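Local coordinates for fibronectin-binding protein (Streptococcus pyogenes, PDB 5A0L), which mediates covalent binding of Streptococcus pyogenes to the host through an internal thioester and, as a surface adhesin, probably also binds fibronectin, at residues P18-D23 with K36-G41; G27-Y32 with N153-E158; N141-M146 with E166-L171. One frame throughout, in Å; residues are numbered along the deposited sequence. Where two conformers were deposited one is given.

Contact 1: P18-D23 with K36-G41; sequences PWYGYD and KVNLKG
Trp-19, with CG anti to its carbonyl carbon (chi1 -72°), meets Leu-39 on one face of an antiparallel beta hairpin. Leu-39 CB stands 3.6 Å from the centroid of the Trp-19 six-membered ring, almost on its normal: a CH-pi contact over the face. Leu-39 CD2 lies near Trp-19 CZ2, while Leu-39 CD1 reaches Pro-18 CB at 3.8 Å. Val-37 adds CG2, 4.1 Å from Trp-19 CE3. The other face carries Tyr-20, Tyr-22, Lys-36 and Asn-38. Tyr-22 CG sits between backbone N and carbonyl carbon (chi1 45°), and the ring leans across the partner strand, with Lys-36 O over one face and CE2 3.5 Å from Lys-36 CB. At its edge, Tyr-22 CE1 is 3.6 Å from Asn-38 OD1, the amide plane standing nearly perpendicular to the ring. Two hydrogen-bonded pairs, Tyr-20 with Asn-38 and Tyr-22 with Lys-36, supply four backbone bonds. Between them Gly-21 and Val-37 form a non-hydrogen-bonded pair, their CA atoms 4.4 Å apart. Tyr-22 OH is hydrogen-bonded to Glu-44 OE1, and Asn-38 ND2 to Pro-8 O and Ser-42 O. Backbone bonds from Val-37 to Tyr-45 and from Gly-21 to Asn-66 place the hairpin between strands 45-49 and 66-72 of a six-stranded antiparallel barrel, with Trp-19 edge-to-face with Phe-193 of strand 191-195.

Contact 2: G27-Y32 with N153-E158; sequences GIFARY and NGEISE
Arg-31 and Glu-155 pair at an oblique angle, guanidinium and carboxylate planes 31° apart. Arg-31 NH1 is 2.7 Å from Glu-155 OE1, which lies at the guanidinium edge close to its plane; the salt bridge is short but its hydrogen bond is weak, bent to 120° at the hydrogen. Arg-31 has CG between backbone N and carbonyl carbon (chi1 64°), which puts Arg-31 CG over the centre of the Tyr-32 ring, 3.8 Å above its plane, and the extended chain from there carries NE across toward the phenol oxygen. Arg-31 NH2 donates to Tyr-32 OH at 3.3 Å, nearly in the guanidinium plane, and NE adds a weak bond to the same oxygen. Phe-29 CB lies over one guanidinium face, toward its rim. The arginine belongs to a type I beta turn, Phe-29 to Tyr-32, in the loop between strands 19-23 and 35-39. Its partner stands in the short link between two helices: a Schellman motif with Gly-154 at C-prime ends helix 148-152, and Ser-157 is the N-cap of helix 158-172, its OG bonded to Gln-160 N. Ile-156 comes tip to tip with Arg-31, its CD1 3.7 Å from NE. Water 2, in plane at the edges of both the guanidinium and the Tyr-32 ring, donates to Tyr-32 OH at 3.0 Å and to Glu-155 O at 3.1 Å, and weakly accepts from Arg-31 NH2. Tyr-32 OH is further bonded to Asn-122 OD1 of helix 120-135.

Contact 3: N141-M146 with E166-L171; sequences NDVNKM and EALKKL
Lys-169 and Asn-144 meet through their polar ends, the two side chains crossing at about a right angle. Lys-169 CG is anti to the carbonyl carbon, and beyond it the chain is fully extended, which sends the ammonium group past Val-143 to the amide. Lys-169 NZ donates to Asn-144 OD1 over 2.6 Å, a short bond that lies in the carbonyl plane on a lone pair. The same nitrogen is held from its own helix by Glu-166 OE2, 3.1 Å from Lys-169 NZ and met on the syn side. For this Glu-166 folds back, with CD turned off the extended course (chi2 -51°), and the acid three residues earlier gives the lysine a salt bridge alongside the neutral amide. Here a single turn of 3-10 helix, 143-145, lying in the loop between helices 120-135 and 148-152, packs against helix 158-172. Lys-145 N to Asp-142 O and Met-146 N to Val-143 O are its backbone bonds. Val-143 CG1 touches the aliphatic part of the lysine, 3.8 Å from Lys-169 CG, while Val-143 CG2 makes a looser approach of 4.3 Å to Leu-168 CD2. Both SD and CE of Met-146 bear on one leucine methyl: Met-146 SD is 3.7 Å from Leu-168 CD2, and Met-146 CE is 3.8 Å from the same Leu-168 CD2. Met-146 also touches Asn-129 and Leu-168 touches Ala-130, both on helix 120-135, and Met-146 O accepts from Arg-165 NE.

In the fold
From the N terminus, contact 1 closes the shortest loop, joining the two strands of the first hairpin within the barrel. The loop between those strands carries 27-32, which reaches far along the chain to 153-158, so contacts 1 and 2 cross and the hairpin loop is tied to the link between helices 148-152 and 158-172. Contact 3 opens at 141-146, inside the long span of contact 2, and closes on helix 158-172 at 166-171, past 153-158; contacts 2 and 3 also cross, their nearest atoms about 7 Å apart. Contacts 1 and 3 follow in series, centres about 31 Å apart, on opposite sides of the chain's centre: one in the barrel, the other in the helical part.

Contact 1: P18-D23 with K36-G41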
ATOM      1  N   PRO A  18      -7.803   4.121  17.785  1.00 13.73           N
ATOM      2  CA  PRO A  18      -6.775   4.943  18.435  1.00 14.88           C
ATOM      3  C   PRO A  18      -5.549   5.280  17.565  1.00 14.42           C
ATOM      4  O   PRO A  18      -4.738   6.114  17.989  1.00 15.88           O
ATOM      5  CB  PRO A  18      -6.368   4.069  19.621  1.00 16.72           C
ATOM      6  CG  PRO A  18      -6.464   2.667  19.055  1.00 16.44           C
ATOM      7  CD  PRO A  18      -7.718   2.714  18.202  1.00 15.51           C
ATOM      8  N   TRP A  19      -5.389   4.618  16.412  1.00 13.82           N
ATOM      9  CA  TRP A  19      -4.208   4.840  15.569  1.00 13.52           C
ATOM     10  C   TRP A  19      -4.389   6.078  14.724  1.00 13.74           C
ATOM     11  O   TRP A  19      -5.446   6.279  14.123  1.00 14.14           O
ATOM     12  CB  TRP A  19      -3.995   3.610  14.654  1.00 12.92           C
ATOM     13  CG  TRP A  19      -3.509   2.407  15.395  1.00 13.31           C
ATOM     14  CD1 TRP A  19      -4.254   1.535  16.128  1.00 15.06           C
ATOM     15  CD2 TRP A  19      -2.144   1.955  15.525  1.00 13.23           C
ATOM     16  NE1 TRP A  19      -3.449   0.577  16.718  1.00 15.69           N
ATOM     17  CE2 TRP A  19      -2.151   0.815  16.347  1.00 14.66           C
ATOM     18  CE3 TRP A  19      -0.915   2.390  14.988  1.00 13.69           C
ATOM     19  CZ2 TRP A  19      -0.978   0.129  16.671  1.00 15.31           C
ATOM     20  CZ3 TRP A  19       0.210   1.694  15.300  1.00 14.83           C
ATOM     21  CH2 TRP A  19       0.182   0.612  16.155  1.00 15.97           C
ATOM     22  N   TYR A  20      -3.350   6.910  14.657  1.00 14.07           N
ATOM     23  CA  TYR A  20      -3.313   8.064  13.768  1.00 13.42           C
ATOM     24  C   TYR A  20      -2.711   7.626  12.423  1.00 12.86           C
ATOM     25  O   TYR A  20      -1.632   7.033  12.408  1.00 14.53           O
ATOM     26  CB  TYR A  20      -2.461   9.152  14.418  1.00 14.29           C
ATOM     27  CG  TYR A  20      -2.300  10.455  13.667  1.00 14.48           C
ATOM     28  CD1 TYR A  20      -3.309  11.034  12.946  1.00 15.87           C
ATOM     29  CD2 TYR A  20      -1.080  11.106  13.684  1.00 15.02           C
ATOM     30  CE1 TYR A  20      -3.132  12.225  12.266  1.00 16.83           C
ATOM     31  CE2 TYR A  20      -0.870  12.285  13.022  1.00 17.08           C
ATOM     32  CZ  TYR A  20      -1.870  12.857  12.287  1.00 15.67           C
ATOM     33  OH  TYR A  20      -1.684  14.042  11.615  1.00 17.02           O
ATOM     34  N   GLY A  21      -3.426   7.903  11.329  1.00 12.64           N
ATOM     35  CA  GLY A  21      -2.967   7.654  10.002  1.00 13.22           C
ATOM     36  C   GLY A  21      -2.797   8.951   9.263  1.00 13.38           C
ATOM     37  O   GLY A  21      -3.695   9.805   9.316  1.00 15.21           O
ATOM     38  N   TYR A  22      -1.710   9.095   8.521  1.00 12.93           N
ATOM     39  CA  TYR A  22      -1.346  10.380   7.977  1.00 13.03           C
ATOM     40  C   TYR A  22      -0.466  10.242   6.752  1.00 12.33           C
ATOM     41  O   TYR A  22       0.238   9.229   6.569  1.00 14.09           O
ATOM     42  CB  TYR A  22      -0.588  11.262   9.021  1.00 14.76           C
ATOM     43  CG  TYR A  22       0.495  10.532   9.785  1.00 14.33           C
ATOM     44  CD1 TYR A  22       0.192   9.758  10.894  1.00 15.06           C
ATOM     45  CD2 TYR A  22       1.853  10.637   9.417  1.00 14.75           C
ATOM     46  CE1 TYR A  22       1.169   9.102  11.632  1.00 15.27           C
ATOM     47  CE2 TYR A  22       2.832   9.996  10.172  1.00 16.33           C
ATOM     48  CZ  TYR A  22       2.486   9.238  11.272  1.00 15.58           C
ATOM     49  OH  TYR A  22       3.422   8.567  12.048  1.00 17.42           O
ATOM     50  N   ASP A  23      -0.509  11.251   5.888  1.00 12.90           N
ATOM     51  CA  ASP A  23       0.367  11.304   4.717  1.00 13.69           C
ATOM     52  C   ASP A  23       1.605  12.110   5.096  1.00 14.18           C
ATOM     53  O   ASP A  23       1.498  13.306   5.344  1.00 15.37           O
ATOM     54  CB  ASP A  23      -0.348  11.933   3.542  1.00 14.04           C
ATOM     55  CG  ASP A  23       0.446  11.902   2.260  1.00 15.49           C
ATOM     56  OD1 ASP A  23       1.584  11.378   2.222  1.00 15.54           O
ATOM     57  OD2 ASP A  23      -0.092  12.423   1.256  1.00 19.60           O
ATOM     58  N   LYS A  36       1.635   6.659   6.662  1.00 12.45           N
ATOM     59  CA  LYS A  36       2.099   6.072   7.906  1.00 12.62           C
ATOM     60  C   LYS A  36       0.978   5.940   8.901  1.00 12.98           C
ATOM     61  O   LYS A  36      -0.001   6.693   8.827  1.00 13.91           O
ATOM     62  CB  LYS A  36       3.212   6.922   8.566  1.00 14.88           C
ATOM     63  CG  LYS A  36       4.334   7.384   7.653  1.00 15.91           C
ATOM     64  CD  LYS A  36       5.283   6.281   7.204  1.00 16.91           C
ATOM     65  CE  LYS A  36       6.486   6.910   6.490  1.00 18.27           C
ATOM     66  NZ  LYS A  36       7.383   5.943   5.883  1.00 21.48           N
ATOM     67  N   VAL A  37       1.142   5.038   9.849  1.00 12.47           N
ATOM     68  CA  VAL A  37       0.305   4.969  11.029  1.00 13.21           C
ATOM     69  C   VAL A  37       1.179   4.938  12.282  1.00 13.04           C
ATOM     70  O   VAL A  37       2.277   4.363  12.297  1.00 14.49           O
ATOM     71  CB  VAL A  37      -0.639   3.738  11.039  1.00 14.18           C
ATOM     72  CG1 VAL A  37      -1.637   3.828   9.887  1.00 14.94           C
ATOM     73  CG2 VAL A  37       0.117   2.425  10.975  1.00 15.49           C
ATOM     74  N   ASN A  38       0.669   5.526  13.359  1.00 13.29           N
ATOM     75  CA  ASN A  38       1.302   5.379  14.665  1.00 14.32           C
ATOM     76  C   ASN A  38       0.283   5.445  15.788  1.00 13.33           C
ATOM     77  O   ASN A  38      -0.910   5.738  15.534  1.00 14.44           O
ATOM     78  CB  ASN A  38       2.541   6.308  14.862  1.00 15.62           C
ATOM     79  CG  ASN A  38       2.209   7.677  15.394  1.00 15.84           C
ATOM     80  OD1 ASN A  38       1.129   8.222  15.150  1.00 16.13           O
ATOM     81  ND2 ASN A  38       3.202   8.290  16.067  1.00 16.58           N
ATOM     82  N   LEU A  39       0.705   5.169  17.011  1.00 14.90           N
ATOM     83  CA  LEU A  39      -0.193   5.018  18.129  1.00 15.09           C
ATOM     84  C   LEU A  39       0.338   5.894  19.268  1.00 15.97           C
ATOM     85  O   LEU A  39       1.343   5.584  19.899  1.00 17.62           O
ATOM     86  CB  LEU A  39      -0.272   3.562  18.584  1.00 16.33           C
ATOM     87  CG  LEU A  39      -1.206   3.274  19.744  1.00 17.24           C
ATOM     88  CD1 LEU A  39      -2.642   3.560  19.377  1.00 18.53           C
ATOM     89  CD2 LEU A  39      -1.059   1.824  20.185  1.00 19.03           C
ATOM     90  N   LYS A  40      -0.346   7.013  19.511  1.00 18.61           N
ATOM     91  CA  LYS A  40      -0.044   7.947  20.588  1.00 20.95           C
ATOM     92  C   LYS A  40       1.458   8.188  20.713  1.00 20.08           C
ATOM     93  O   LYS A  40       2.059   8.058  21.787  1.00 22.38           O
ATOM     94  CB  LYS A  40      -0.671   7.464  21.887  1.00 24.73           C
ATOM     95  CG  LYS A  40      -2.213   7.464  21.792  1.00 28.71           C
ATOM     96  CD  LYS A  40      -2.899   7.059  23.076  1.00 37.40           C
ATOM     97  CE  LYS A  40      -2.981   5.553  23.236  1.00 46.20           C
ATOM     98  NZ  LYS A  40      -3.803   5.196  24.428  1.00 50.45           N
ATOM     99  N   GLY A  41       2.043   8.576  19.591  1.00 17.80           N
ATOM    100  CA  GLY A  41       3.441   8.996  19.600  1.00 18.11           C
ATOM    101  C   GLY A  41       4.489   7.899  19.493  1.00 18.76           C
ATOM    102  O   GLY A  41       5.680   8.165  19.623  1.00 22.69           O
TER
HETATM  103  O   HOH W   1      -2.580   7.887  17.959  1.00 16.67           O

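Contact 2: G27-Y32 with N153-E158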
ATOM      1  N   GLY A  27       6.169  17.054  -0.257  1.00 22.54           N
ATOM      2  CA  GLY A  27       6.635  17.643  -1.513  1.00 23.62           C
ATOM      3  C   GLY A  27       5.543  18.166  -2.434  1.00 24.67           C
ATOM      4  O   GLY A  27       4.355  18.215  -2.071  1.00 25.23           O
ATOM      5  N   ILE A  28       5.941  18.555  -3.644  1.00 27.68           N
ATOM      6  CA  ILE A  28       5.063  19.288  -4.543  1.00 30.38           C
ATOM      7  C   ILE A  28       4.367  18.452  -5.617  1.00 31.86           C
ATOM      8  O   ILE A  28       3.569  18.985  -6.388  1.00 35.30           O
ATOM      9  CB  ILE A  28       5.827  20.454  -5.235  1.00 31.49           C
ATOM     10  CG1 ILE A  28       6.894  19.940  -6.209  1.00 32.21           C
ATOM     11  CG2 ILE A  28       6.463  21.366  -4.192  1.00 34.73           C
ATOM     12  CD1 ILE A  28       7.507  21.000  -7.101  1.00 37.47           C
ATOM     13  N   PHE A  29       4.662  17.157  -5.679  1.00 26.25           N
ATOM     14  CA  PHE A  29       4.160  16.318  -6.763  1.00 27.90           C
ATOM     15  C   PHE A  29       2.961  15.515  -6.288  1.00 28.38           C
ATOM     16  O   PHE A  29       3.074  14.627  -5.435  1.00 26.59           O
ATOM     17  CB  PHE A  29       5.267  15.412  -7.318  1.00 26.44           C
ATOM     18  CG  PHE A  29       6.477  16.173  -7.804  1.00 30.55           C
ATOM     19  CD1 PHE A  29       6.419  16.957  -8.960  1.00 37.30           C
ATOM     20  CD2 PHE A  29       7.679  16.136  -7.088  1.00 34.50           C
ATOM     21  CE1 PHE A  29       7.532  17.656  -9.394  1.00 43.11           C
ATOM     22  CE2 PHE A  29       8.791  16.850  -7.517  1.00 45.97           C
ATOM     23  CZ  PHE A  29       8.718  17.611  -8.673  1.00 55.30           C
ATOM     24  N   ALA A  30       1.804  15.850  -6.843  1.00 31.24           N
ATOM     25  CA  ALA A  30       0.532  15.271  -6.410  1.00 29.66           C
ATOM     26  C   ALA A  30       0.442  13.765  -6.617  1.00 27.22           C
ATOM     27  O   ALA A  30      -0.391  13.099  -5.997  1.00 27.45           O
ATOM     28  CB  ALA A  30      -0.618  15.956  -7.130  1.00 34.34           C
ATOM     29  N   ARG A  31       1.288  13.231  -7.495  1.00 26.59           N
ATOM     30  CA  ARG A  31       1.318  11.785  -7.740  1.00 24.18           C
ATOM     31  C   ARG A  31       1.789  10.957  -6.534  1.00 20.12           C
ATOM     32  O   ARG A  31       1.538   9.754  -6.462  1.00 22.78           O
ATOM     33  CB  ARG A  31       2.191  11.453  -8.963  1.00 27.88           C
ATOM     34  CG  ARG A  31       3.669  11.784  -8.832  1.00 26.85           C
ATOM     35  CD  ARG A  31       4.386  11.363 -10.095  1.00 32.54           C
ATOM     36  NE  ARG A  31       5.794  11.714 -10.027  1.00 36.24           N
ATOM     37  CZ  ARG A  31       6.311  12.881 -10.400  1.00 34.00           C
ATOM     38  NH1 ARG A  31       5.535  13.860 -10.880  1.00 36.97           N
ATOM     39  NH2 ARG A  31       7.621  13.074 -10.279  1.00 43.58           N
ATOM     40  N   TYR A  32       2.504  11.601  -5.611  1.00 17.33           N
ATOM     41  CA  TYR A  32       3.114  10.900  -4.497  1.00 15.78           C
ATOM     42  C   TYR A  32       2.342  11.025  -3.193  1.00 15.58           C
ATOM     43  O   TYR A  32       1.768  12.066  -2.890  1.00 16.84           O
ATOM     44  CB  TYR A  32       4.535  11.377  -4.228  1.00 16.17           C
ATOM     45  CG  TYR A  32       5.524  11.140  -5.354  1.00 16.07           C
ATOM     46  CD1 TYR A  32       5.619   9.902  -5.993  1.00 15.54           C
ATOM     47  CD2 TYR A  32       6.409  12.116  -5.730  1.00 20.25           C
ATOM     48  CE1 TYR A  32       6.538   9.657  -6.989  1.00 16.27           C
ATOM     49  CE2 TYR A  32       7.323  11.894  -6.738  1.00 20.98           C
ATOM     50  CZ  TYR A  32       7.384  10.658  -7.358  1.00 18.50           C
ATOM     51  OH  TYR A  32       8.264  10.483  -8.381  1.00 23.51           O
ATOM     52  N   ASN A 153       7.648  14.892 -19.694  1.00 22.94           N
ATOM     53  CA  ASN A 153       7.753  16.179 -19.008  1.00 26.16           C
ATOM     54  C   ASN A 153       8.952  16.345 -18.073  1.00 26.47           C
ATOM     55  O   ASN A 153       9.070  17.355 -17.347  1.00 32.52           O
ATOM     56  CB  ASN A 153       6.457  16.406 -18.251  1.00 28.35           C
ATOM     57  CG  ASN A 153       5.338  16.790 -19.189  1.00 29.53           C
ATOM     58  OD1 ASN A 153       4.437  16.008 -19.485  1.00 45.49           O
ATOM     59  ND2 ASN A 153       5.442  17.982 -19.738  1.00 30.56           N
ATOM     60  N   GLY A 154       9.846  15.367 -18.107  1.00 25.45           N
ATOM     61  CA  GLY A 154      11.093  15.430 -17.366  1.00 26.30           C
ATOM     62  C   GLY A 154      10.942  15.270 -15.871  1.00 29.84           C
ATOM     63  O   GLY A 154      11.846  15.619 -15.112  1.00 36.61           O
ATOM     64  N   GLU A 155       9.822  14.693 -15.448  1.00 27.97           N
ATOM     65  CA  GLU A 155       9.517  14.551 -14.026  1.00 30.73           C
ATOM     66  C   GLU A 155      10.028  13.269 -13.400  1.00 31.78           C
ATOM     67  O   GLU A 155      10.338  13.245 -12.199  1.00 38.07           O
ATOM     68  CB  GLU A 155       8.033  14.683 -13.766  1.00 31.18           C
ATOM     69  CG  GLU A 155       7.515  16.049 -14.165  1.00 36.13           C
ATOM     70  CD  GLU A 155       6.129  16.346 -13.666  1.00 41.50           C
ATOM     71  OE1 GLU A 155       5.519  15.525 -12.957  1.00 48.71           O
ATOM     72  OE2 GLU A 155       5.650  17.443 -13.995  1.00 57.77           O
ATOM     73  N   ILE A 156      10.023  12.194 -14.185  1.00 29.88           N
ATOM     74  CA  ILE A 156      10.645  10.953 -13.792  1.00 28.15           C
ATOM     75  C   ILE A 156      11.527  10.564 -14.956  1.00 29.54           C
ATOM     76  O   ILE A 156      11.118  10.680 -16.120  1.00 30.05           O
ATOM     77  CB  ILE A 156       9.637   9.814 -13.483  1.00 29.11           C
ATOM     78  CG1 ILE A 156       8.577  10.263 -12.473  1.00 30.34           C
ATOM     79  CG2 ILE A 156      10.389   8.618 -12.926  1.00 32.68           C
ATOM     80  CD1 ILE A 156       7.453   9.282 -12.235  1.00 28.89           C
ATOM     81  N   SER A 157      12.743  10.134 -14.642  1.00 31.98           N
ATOM     82  CA  SER A 157      13.674   9.745 -15.672  1.00 38.95           C
ATOM     83  C   SER A 157      13.175   8.486 -16.355  1.00 43.25           C
ATOM     84  O   SER A 157      12.415   7.667 -15.781  1.00 32.90           O
ATOM     85  CB  SER A 157      15.069   9.533 -15.097  1.00 38.34           C
ATOM     86  OG  SER A 157      15.030   8.438 -14.164  1.00 48.21           O
ATOM     87  N   GLU A 158      13.588   8.387 -17.612  1.00 54.69           N
ATOM     88  CA  GLU A 158      13.361   7.195 -18.381  1.00 39.86           C
ATOM     89  C   GLU A 158      13.875   5.996 -17.599  1.00 36.64           C
ATOM     90  O   GLU A 158      13.188   4.985 -17.526  1.00 33.98           O
ATOM     91  CB  GLU A 158      14.053   7.295 -19.741  1.00 47.20           C
ATOM     92  CG  GLU A 158      13.687   6.199 -20.734  1.00 53.04           C
ATOM     93  CD  GLU A 158      12.294   6.368 -21.318  1.00 57.71           C
ATOM     94  OE1 GLU A 158      11.330   6.105 -20.586  1.00 78.69           O
ATOM     95  OE2 GLU A 158      12.159   6.749 -22.510  1.00 78.12           O
TER
HETATM   96  O   HOH W   2      10.417  12.409  -9.201  1.00 45.12           O

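Contact 3: N141-M146 with E166-L171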
ATOM      1  N   ASN A 141      -3.754  -2.785 -17.806  0.50 26.99           N
ATOM      2  CA  ASN A 141      -3.563  -3.456 -19.089  0.50 30.14           C
ATOM      3  C   ASN A 141      -2.584  -2.745 -20.035  0.50 28.23           C
ATOM      4  O   ASN A 141      -2.350  -3.228 -21.149  0.50 36.96           O
ATOM      5  CB  ASN A 141      -4.923  -3.617 -19.764  0.50 33.06           C
ATOM      6  CG  ASN A 141      -5.740  -2.351 -19.698  0.50 33.05           C
ATOM      7  OD1 ASN A 141      -5.201  -1.254 -19.822  0.50 40.66           O
ATOM      8  ND2 ASN A 141      -7.042  -2.490 -19.520  0.50 33.09           N
ATOM      9  N   ASP A 142      -1.998  -1.635 -19.579  1.00 23.57           N
ATOM     10  CA  ASP A 142      -1.129  -0.786 -20.392  1.00 24.63           C
ATOM     11  C   ASP A 142       0.153  -0.430 -19.614  1.00 20.13           C
ATOM     12  O   ASP A 142       0.604   0.731 -19.654  1.00 20.34           O
ATOM     13  CB  ASP A 142      -1.930   0.510 -20.662  1.00 29.30           C
ATOM     14  CG  ASP A 142      -1.684   1.096 -21.995  1.00 41.57           C
ATOM     15  OD1 ASP A 142      -1.559   0.312 -22.958  1.00 46.28           O
ATOM     16  OD2 ASP A 142      -1.693   2.353 -22.088  1.00 54.91           O
ATOM     17  N   VAL A 143       0.758  -1.405 -18.940  1.00 18.87           N
ATOM     18  CA  VAL A 143       1.879  -1.083 -18.035  1.00 18.22           C
ATOM     19  C   VAL A 143       3.047  -0.442 -18.796  1.00 18.23           C
ATOM     20  O   VAL A 143       3.702   0.447 -18.262  1.00 17.95           O
ATOM     21  CB  VAL A 143       2.331  -2.317 -17.210  1.00 19.19           C
ATOM     22  CG1 VAL A 143       3.602  -2.031 -16.408  1.00 21.01           C
ATOM     23  CG2 VAL A 143       1.219  -2.799 -16.301  1.00 20.33           C
ATOM     24  N   ASN A 144       3.283  -0.863 -20.040  1.00 20.14           N
ATOM     25  CA  ASN A 144       4.406  -0.312 -20.809  1.00 20.32           C
ATOM     26  C   ASN A 144       4.316   1.156 -21.106  1.00 21.56           C
ATOM     27  O   ASN A 144       5.324   1.763 -21.478  1.00 24.59           O
ATOM     28  CB  ASN A 144       4.578  -1.037 -22.136  1.00 25.32           C
ATOM     29  CG  ASN A 144       5.227  -2.369 -21.980  1.00 28.19           C
ATOM     30  OD1 ASN A 144       5.798  -2.682 -20.939  1.00 30.63           O
ATOM     31  ND2 ASN A 144       5.163  -3.170 -23.041  1.00 34.48           N
ATOM     32  N   LYS A 145       3.114   1.728 -20.990  1.00 19.78           N
ATOM     33  CA  LYS A 145       2.923   3.163 -21.181  1.00 20.26           C
ATOM     34  C   LYS A 145       2.720   3.925 -19.879  1.00 19.32           C
ATOM     35  O   LYS A 145       2.562   5.128 -19.900  1.00 20.16           O
ATOM     36  CB  LYS A 145       1.742   3.420 -22.132  1.00 21.66           C
ATOM     37  CG  LYS A 145       2.005   3.030 -23.579  1.00 25.04           C
ATOM     38  CD  LYS A 145       0.758   3.093 -24.423  1.00 27.25           C
ATOM     39  CE  LYS A 145       1.101   3.004 -25.906  1.00 30.57           C
ATOM     40  NZ  LYS A 145       1.893   1.775 -26.243  1.00 37.88           N
ATOM     41  N   MET A 146       2.727   3.245 -18.741  1.00 17.89           N
ATOM     42  CA  MET A 146       2.466   3.946 -17.481  1.00 15.88           C
ATOM     43  C   MET A 146       3.570   4.940 -17.189  1.00 15.88           C
ATOM     44  O   MET A 146       4.756   4.659 -17.389  1.00 16.59           O
ATOM     45  CB  MET A 146       2.272   2.968 -16.333  1.00 17.88           C
ATOM     46  CG  MET A 146       0.923   2.270 -16.417  1.00 18.59           C
ATOM     47  SD  MET A 146       0.694   1.049 -15.110  1.00 19.94           S
ATOM     48  CE  MET A 146       0.413   2.096 -13.723  1.00 21.32           C
ATOM     49  N   GLU A 166       8.772  -2.548 -14.967  1.00 15.77           N
ATOM     50  CA  GLU A 166       9.142  -3.940 -14.839  1.00 15.98           C
ATOM     51  C   GLU A 166       8.788  -4.504 -13.477  1.00 14.93           C
ATOM     52  O   GLU A 166       8.351  -5.660 -13.348  1.00 16.25           O
ATOM     53  CB  GLU A 166      10.640  -4.125 -15.193  1.00 19.41           C
ATOM     54  CG  GLU A 166      10.942  -3.836 -16.664  1.00 24.33           C
ATOM     55  CD  GLU A 166      10.019  -4.599 -17.625  1.00 27.33           C
ATOM     56  OE1 GLU A 166      10.032  -5.847 -17.569  1.00 30.94           O
ATOM     57  OE2 GLU A 166       9.262  -3.959 -18.436  1.00 33.83           O
ATOM     58  N   ALA A 167       8.977  -3.704 -12.432  1.00 14.28           N
ATOM     59  CA  ALA A 167       8.631  -4.127 -11.084  1.00 13.93           C
ATOM     60  C   ALA A 167       7.127  -4.394 -10.974  1.00 13.38           C
ATOM     61  O   ALA A 167       6.708  -5.385 -10.376  1.00 14.02           O
ATOM     62  CB  ALA A 167       9.084  -3.123 -10.050  1.00 14.80           C
ATOM     63  N   LEU A 168       6.337  -3.470 -11.510  1.00 13.00           N
ATOM     64  CA  LEU A 168       4.882  -3.622 -11.419  1.00 12.95           C
ATOM     65  C   LEU A 168       4.413  -4.936 -12.090  1.00 13.09           C
ATOM     66  O   LEU A 168       3.587  -5.669 -11.531  1.00 14.08           O
ATOM     67  CB  LEU A 168       4.203  -2.397 -12.011  1.00 13.17           C
ATOM     68  CG  LEU A 168       2.680  -2.407 -11.924  1.00 13.08           C
ATOM     69  CD1 LEU A 168       2.183  -2.614 -10.512  1.00 13.68           C
ATOM     70  CD2 LEU A 168       2.143  -1.096 -12.501  1.00 15.60           C
ATOM     71  N   LYS A 169       4.967  -5.243 -13.253  1.00 13.78           N
ATOM     72  CA  LYS A 169       4.612  -6.473 -13.939  1.00 14.90           C
ATOM     73  C   LYS A 169       4.907  -7.701 -13.067  1.00 15.26           C
ATOM     74  O   LYS A 169       4.103  -8.631 -12.995  1.00 16.12           O
ATOM     75  CB  LYS A 169       5.385  -6.601 -15.242  1.00 17.59           C
ATOM     76  CG  LYS A 169       4.991  -5.614 -16.304  1.00 19.91           C
ATOM     77  CD  LYS A 169       5.865  -5.815 -17.543  1.00 23.60           C
ATOM     78  CE  LYS A 169       5.614  -4.737 -18.548  1.00 27.97           C
ATOM     79  NZ  LYS A 169       6.588  -4.832 -19.671  1.00 33.26           N
ATOM     80  N   LYS A 170       6.058  -7.699 -12.391  1.00 14.23           N
ATOM     81  CA  LYS A 170       6.412  -8.830 -11.543  1.00 14.84           C
ATOM     82  C   LYS A 170       5.458  -8.956 -10.361  1.00 13.97           C
ATOM     83  O   LYS A 170       5.090 -10.056  -9.938  1.00 15.50           O
ATOM     84  CB  LYS A 170       7.870  -8.734 -11.079  1.00 17.37           C
ATOM     85  CG  LYS A 170       8.888  -8.848 -12.226  1.00 18.06           C
ATOM     86  CD  LYS A 170      10.334  -8.641 -11.775  1.00 21.88           C
ATOM     87  CE  LYS A 170      11.310  -8.448 -12.942  1.00 26.88           C
ATOM     88  NZ  LYS A 170      12.615  -8.064 -12.330  1.00 30.52           N
ATOM     89  N   LEU A 171       5.071  -7.820  -9.786  1.00 13.48           N
ATOM     90  CA  LEU A 171       4.213  -7.806  -8.620  1.00 12.72           C
ATOM     91  C   LEU A 171       2.820  -8.347  -8.895  1.00 12.96           C
ATOM     92  O   LEU A 171       2.218  -8.908  -7.978  1.00 13.86           O
ATOM     93  CB  LEU A 171       4.122  -6.420  -7.988  1.00 12.19           C
ATOM     94  CG  LEU A 171       5.371  -5.876  -7.301  1.00 12.91           C
ATOM     95  CD1 LEU A 171       5.165  -4.412  -6.927  1.00 14.44           C
ATOM     96  CD2 LEU A 171       5.719  -6.684  -6.058  1.00 13.76           C
TER